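Local coordinates for carbon dioxide concentrating mechanism protein (Gloeobacter violaceus, PDB 4JW0) that probably forms the vertices of the carboxysome shell as a homopentamer and helps the flat hexagonal layer to curve, at residues 1-13 / 23-36. Residues are numbered along the deposited sequence; the frame is centred on the assembly and turned at random.
Sequences MQIGRVRGTVVSS and KFLLLQLIDEAGQP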
loop_
_atom_site.group_PDB
_atom_site.type_symbol
_atom_site.label_atom_id
_atom_site.label_comp_id
_atom_site.label_asym_id
_atom_site.label_seq_id
_atom_site.Cartn_x
_atom_site.Cartn_y
_atom_site.Cartn_z
ATOM N N MET A 1 -7.350 -0.943 -9.162
ATOM C CA MET A 1 -8.701 -0.956 -8.540
ATOM C C MET A 1 -9.122 -2.387 -8.253
ATOM O O MET A 1 -8.675 -3.324 -8.920
ATOM C CB MET A 1 -9.729 -0.304 -9.469
ATOM C CG MET A 1 -9.593 1.200 -9.614
ATOM S SD MET A 1 -8.262 1.725 -10.711
ATOM C CE MET A 1 -8.949 1.317 -12.317
ATOM N N GLN A 2 -9.978 -2.554 -7.251
ATOM C CA GLN A 2 -10.590 -3.841 -6.979
ATOM C C GLN A 2 -12.104 -3.727 -7.110
ATOM O O GLN A 2 -12.662 -2.627 -7.150
ATOM C CB GLN A 2 -10.230 -4.332 -5.574
ATOM C CG GLN A 2 -8.754 -4.637 -5.370
ATOM C CD GLN A 2 -8.319 -5.913 -6.059
ATOM O OE1 GLN A 2 -8.873 -6.984 -5.819
ATOM N NE2 GLN A 2 -7.325 -5.804 -6.926
ATOM N N ILE A 3 -12.759 -4.880 -7.178
ATOM C CA ILE A 3 -14.212 -4.941 -7.220
ATOM C C ILE A 3 -14.725 -5.206 -5.814
ATOM O O ILE A 3 -14.191 -6.048 -5.097
ATOM C CB ILE A 3 -14.698 -6.048 -8.171
ATOM C CG1 ILE A 3 -14.150 -5.803 -9.579
ATOM C CG2 ILE A 3 -16.232 -6.116 -8.191
ATOM C CD1 ILE A 3 -14.247 -6.992 -10.503
ATOM N N GLY A 4 -15.741 -4.458 -5.412
ATOM C CA GLY A 4 -16.373 -4.662 -4.128
ATOM C C GLY A 4 -17.874 -4.729 -4.278
ATOM O O GLY A 4 -18.438 -4.232 -5.255
ATOM N N ARG A 5 -18.521 -5.350 -3.301
ATOM C CA ARG A 5 -19.973 -5.423 -3.256
ATOM C C ARG A 5 -20.453 -4.591 -2.068
ATOM O O ARG A 5 -19.895 -4.684 -0.974
ATOM C CB ARG A 5 -20.392 -6.893 -3.131
ATOM C CG ARG A 5 -21.844 -7.144 -2.790
ATOM C CD ARG A 5 -22.157 -8.642 -2.866
ATOM N NE ARG A 5 -21.799 -9.366 -1.642
ATOM C CZ ARG A 5 -22.642 -10.109 -0.919
ATOM N NH1 ARG A 5 -23.916 -10.247 -1.278
ATOM N NH2 ARG A 5 -22.211 -10.725 0.178
ATOM N N VAL A 6 -21.456 -3.747 -2.286
ATOM C CA VAL A 6 -21.920 -2.861 -1.230
ATOM C C VAL A 6 -22.722 -3.660 -0.212
ATOM O O VAL A 6 -23.723 -4.294 -0.564
ATOM C CB VAL A 6 -22.797 -1.716 -1.766
ATOM C CG1 VAL A 6 -23.266 -0.840 -0.622
ATOM C CG2 VAL A 6 -22.042 -0.886 -2.797
ATOM N N ARG A 7 -22.286 -3.626 1.044
ATOM C CA ARG A 7 -22.948 -4.386 2.106
ATOM C C ARG A 7 -23.672 -3.508 3.119
ATOM O O ARG A 7 -24.553 -3.983 3.825
ATOM C CB ARG A 7 -21.940 -5.270 2.843
ATOM C CG ARG A 7 -21.350 -6.384 1.992
ATOM C CD ARG A 7 -22.223 -7.629 1.971
ATOM N NE ARG A 7 -23.536 -7.404 1.364
ATOM C CZ ARG A 7 -24.704 -7.690 1.942
ATOM N NH1 ARG A 7 -24.757 -8.216 3.161
ATOM N NH2 ARG A 7 -25.835 -7.444 1.294
ATOM N N GLY A 8 -23.310 -2.235 3.202
ATOM C CA GLY A 8 -23.937 -1.355 4.169
ATOM C C GLY A 8 -23.246 -0.018 4.301
ATOM O O GLY A 8 -22.483 0.384 3.428
ATOM N N THR A 9 -23.506 0.659 5.414
ATOM C CA THR A 9 -22.989 1.999 5.639
ATOM C C THR A 9 -22.397 2.108 7.031
ATOM O O THR A 9 -22.765 1.363 7.942
ATOM C CB THR A 9 -24.087 3.070 5.494
ATOM O OG1 THR A 9 -24.995 2.979 6.597
ATOM C CG2 THR A 9 -24.848 2.886 4.202
ATOM N N VAL A 10 -21.471 3.044 7.181
ATOM C CA VAL A 10 -20.853 3.323 8.465
ATOM C C VAL A 10 -21.137 4.776 8.805
ATOM O O VAL A 10 -20.946 5.662 7.967
ATOM C CB VAL A 10 -19.335 3.085 8.414
ATOM C CG1 VAL A 10 -18.677 3.540 9.708
ATOM C CG2 VAL A 10 -19.033 1.611 8.144
ATOM N N VAL A 11 -21.611 5.026 10.024
ATOM C CA VAL A 11 -21.930 6.386 10.444
ATOM C C VAL A 11 -21.064 6.826 11.615
ATOM O O VAL A 11 -20.875 6.084 12.578
ATOM C CB VAL A 11 -23.409 6.530 10.843
ATOM C CG1 VAL A 11 -23.685 7.945 11.337
ATOM C CG2 VAL A 11 -24.305 6.195 9.672
ATOM N N SER A 12 -20.548 8.045 11.512
ATOM C CA SER A 12 -19.667 8.626 12.515
ATOM C C SER A 12 -20.041 10.094 12.701
ATOM O O SER A 12 -19.989 10.874 11.753
ATOM C CB SER A 12 -18.207 8.504 12.058
ATOM O OG SER A 12 -17.314 9.244 12.882
ATOM N N SER A 13 -20.429 10.470 13.916
ATOM C CA SER A 13 -20.791 11.862 14.195
ATOM C C SER A 13 -19.584 12.636 14.716
ATOM O O SER A 13 -19.358 13.790 14.339
ATOM C CB SER A 13 -21.934 11.933 15.213
ATOM O OG SER A 13 -21.597 11.236 16.398
ATOM N N LYS A 23 -20.241 10.173 2.689
ATOM C CA LYS A 23 -20.948 8.930 2.945
ATOM C C LYS A 23 -19.966 7.767 2.916
ATOM O O LYS A 23 -19.171 7.633 1.985
ATOM C CB LYS A 23 -22.050 8.716 1.909
ATOM C CG LYS A 23 -22.938 7.519 2.203
ATOM C CD LYS A 23 -24.058 7.390 1.183
ATOM C CE LYS A 23 -24.902 6.152 1.455
ATOM N NZ LYS A 23 -25.224 6.027 2.901
ATOM N N PHE A 24 -20.019 6.932 3.946
ATOM C CA PHE A 24 -19.104 5.802 4.065
ATOM C C PHE A 24 -19.828 4.507 3.748
ATOM O O PHE A 24 -20.789 4.150 4.429
ATOM C CB PHE A 24 -18.533 5.714 5.483
ATOM C CG PHE A 24 -17.794 6.947 5.929
ATOM C CD1 PHE A 24 -16.619 7.340 5.302
ATOM C CD2 PHE A 24 -18.258 7.696 6.998
ATOM C CE1 PHE A 24 -15.935 8.463 5.723
ATOM C CE2 PHE A 24 -17.573 8.820 7.423
ATOM C CZ PHE A 24 -16.415 9.206 6.784
ATOM N N LEU A 25 -19.365 3.795 2.724
ATOM C CA LEU A 25 -19.942 2.499 2.383
ATOM C C LEU A 25 -19.031 1.363 2.807
ATOM O O LEU A 25 -17.832 1.398 2.564
ATOM C CB LEU A 25 -20.187 2.380 0.877
ATOM C CG LEU A 25 -21.317 3.193 0.259
ATOM C CD1 LEU A 25 -21.444 2.836 -1.214
ATOM C CD2 LEU A 25 -22.625 2.960 0.990
ATOM N N LEU A 26 -19.616 0.351 3.434
ATOM C CA LEU A 26 -18.913 -0.884 3.717
ATOM C C LEU A 26 -18.936 -1.763 2.473
ATOM O O LEU A 26 -20.000 -2.165 2.005
ATOM C CB LEU A 26 -19.572 -1.608 4.888
ATOM C CG LEU A 26 -19.054 -3.010 5.191
ATOM C CD1 LEU A 26 -17.643 -2.930 5.737
ATOM C CD2 LEU A 26 -19.981 -3.715 6.163
ATOM N N LEU A 27 -17.754 -2.049 1.939
ATOM C CA LEU A 27 -17.616 -2.855 0.735
ATOM C C LEU A 27 -16.999 -4.200 1.065
ATOM O O LEU A 27 -15.996 -4.274 1.776
ATOM C CB LEU A 27 -16.711 -2.157 -0.286
ATOM C CG LEU A 27 -17.044 -0.729 -0.723
ATOM C CD1 LEU A 27 -16.042 -0.276 -1.767
ATOM C CD2 LEU A 27 -18.461 -0.642 -1.268
ATOM N N GLN A 28 -17.588 -5.264 0.532
ATOM C CA GLN A 28 -16.983 -6.585 0.617
ATOM C C GLN A 28 -16.217 -6.886 -0.660
ATOM O O GLN A 28 -16.745 -6.731 -1.758
ATOM C CB GLN A 28 -18.051 -7.656 0.838
ATOM C CG GLN A 28 -17.491 -9.060 0.869
ATOM C CD GLN A 28 -18.541 -10.101 1.216
ATOM O OE1 GLN A 28 -19.732 -9.903 0.984
ATOM N NE2 GLN A 28 -18.100 -11.213 1.777
ATOM N N LEU A 29 -14.969 -7.318 -0.519
ATOM C CA LEU A 29 -14.157 -7.631 -1.685
ATOM C C LEU A 29 -14.736 -8.808 -2.453
ATOM O O LEU A 29 -15.268 -9.762 -1.869
ATOM C CB LEU A 29 -12.713 -7.934 -1.287
ATOM C CG LEU A 29 -11.761 -6.744 -1.109
ATOM C CD1 LEU A 29 -11.386 -6.164 -2.459
ATOM C CD2 LEU A 29 -12.371 -5.677 -0.216
ATOM N N ILE A 30 -14.633 -8.716 -3.772
ATOM C CA ILE A 30 -15.046 -9.776 -4.673
ATOM C C ILE A 30 -13.788 -10.366 -5.297
ATOM O O ILE A 30 -12.856 -9.628 -5.638
ATOM C CB ILE A 30 -15.963 -9.229 -5.777
ATOM C CG1 ILE A 30 -17.293 -8.760 -5.182
ATOM C CG2 ILE A 30 -16.186 -10.270 -6.866
ATOM C CD1 ILE A 30 -18.090 -9.857 -4.520
ATOM N N ASP A 31 -13.751 -11.687 -5.444
ATOM C CA ASP A 31 -12.552 -12.352 -5.952
ATOM C C ASP A 31 -12.607 -12.542 -7.463
ATOM O O ASP A 31 -13.531 -12.077 -8.127
ATOM C CB ASP A 31 -12.319 -13.690 -5.241
ATOM C CG ASP A 31 -13.273 -14.779 -5.689
ATOM O OD1 ASP A 31 -13.939 -14.623 -6.734
ATOM O OD2 ASP A 31 -13.340 -15.814 -4.991
ATOM N N GLU A 32 -11.606 -13.235 -7.998
ATOM C CA GLU A 32 -11.431 -13.368 -9.442
ATOM C C GLU A 32 -12.568 -14.130 -10.116
ATOM O O GLU A 32 -12.739 -14.049 -11.329
ATOM C CB GLU A 32 -10.117 -14.087 -9.740
ATOM C CG GLU A 32 -10.090 -15.524 -9.227
ATOM C CD GLU A 32 -9.109 -16.401 -9.977
ATOM O OE1 GLU A 32 -8.862 -17.531 -9.507
ATOM O OE2 GLU A 32 -8.595 -15.969 -11.033
ATOM N N ALA A 33 -13.334 -14.880 -9.328
ATOM C CA ALA A 33 -14.428 -15.683 -9.864
ATOM C C ALA A 33 -15.792 -15.051 -9.584
ATOM O O ALA A 33 -16.829 -15.670 -9.815
ATOM C CB ALA A 33 -14.373 -17.085 -9.288
ATOM N N GLY A 34 -15.792 -13.820 -9.082
ATOM C CA GLY A 34 -17.032 -13.122 -8.801
ATOM C C GLY A 34 -17.628 -13.520 -7.464
ATOM O O GLY A 34 -18.797 -13.261 -7.195
ATOM N N GLN A 35 -16.806 -14.133 -6.620
ATOM C CA GLN A 35 -17.247 -14.624 -5.324
ATOM C C GLN A 35 -16.814 -13.706 -4.185
ATOM O O GLN A 35 -15.714 -13.156 -4.207
ATOM C CB GLN A 35 -16.691 -16.028 -5.090
ATOM C CG GLN A 35 -17.359 -17.093 -5.946
ATOM C CD GLN A 35 -18.722 -17.485 -5.409
ATOM O OE1 GLN A 35 -18.840 -17.986 -4.287
ATOM N NE2 GLN A 35 -19.761 -17.249 -6.200
ATOM N N PRO A 36 -17.680 -13.549 -3.173
ATOM C CA PRO A 36 -17.396 -12.710 -2.006
ATOM C C PRO A 36 -16.245 -13.240 -1.169
ATOM O O PRO A 36 -16.152 -14.445 -0.929
ATOM C CB PRO A 36 -18.696 -12.771 -1.191
ATOM C CG PRO A 36 -19.715 -13.336 -2.084
ATOM C CD PRO A 36 -19.012 -14.173 -3.087
HETATM O O HOH W 1 -10.208 -8.952 -4.333
HETATM O O HOH W 2 -22.011 7.320 6.004
#
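Arg5 and Gln28 form a hydrogen-bonded pair between antiparallel strands 2-11 and 24-30, joined through both backbone and side chains. Arg5 N gives to Gln28 O at 2.7 Å, and Gln28 N returns a bond to Arg5 O. Further along, Arg7 N reaches Leu26 O and Leu26 N reaches Gly8 O: Arg7 and Gly8 both face Leu26, a classic beta bulge, shifting the register by one.

The polar side chains run alongside each other. Both leave their strands in the same direction, Gln28 staying extended while a bend at chi3 (83°) in Arg5 sets its guanidinium beside the amide, the two planes 32° apart. Arg5 NH2 meets Gln28 OE1 at 2.7 Å, close to the guanidinium plane; a weak second bond comes from Arg5 NE. Pro36 CG lies over one face of this guanidinium. Arg7 packs its CG on Gln28 CB at 3.7 Å, while its own charge pairs with Asp52 and with Asp88 of a second subunit. An alanine in place of Arg5 would probably leave Gln28 OE1 without these donors and its amide freer to turn, though Gln28 NE2 would keep Leu37 O.

Branched apolar side chains suit the other face, where Val6, Leu25 and Leu27 are buried and bring no polar groups needing partners; Leu27 also packs on Phe57 and Ala43. Val6 CG2 touches Leu27 CD2 at 3.9 Å and Leu25 CD1 at 4.1 Å. Gly4 fits beside Leu27 and Leu29 because a beta carbon there would sit tightly against Leu27 CB.

One water links Gln2 OE1 to Ile30 O, while Gln2 NE2 bonds Tyr40 O of a third subunit; another water joins Val10 O to Phe24 N, tying the strands together at both ends of the pairing.

Within the OB-fold sheet, strand 2-11 lies between 24-30 and 54-59, and strand 39-44 flanks 24-30; from the bulge residue Gly8 on to Val11, the strand also pairs antiparallel with a strand of the second subunit, carrying the sheet across the pentamer interface.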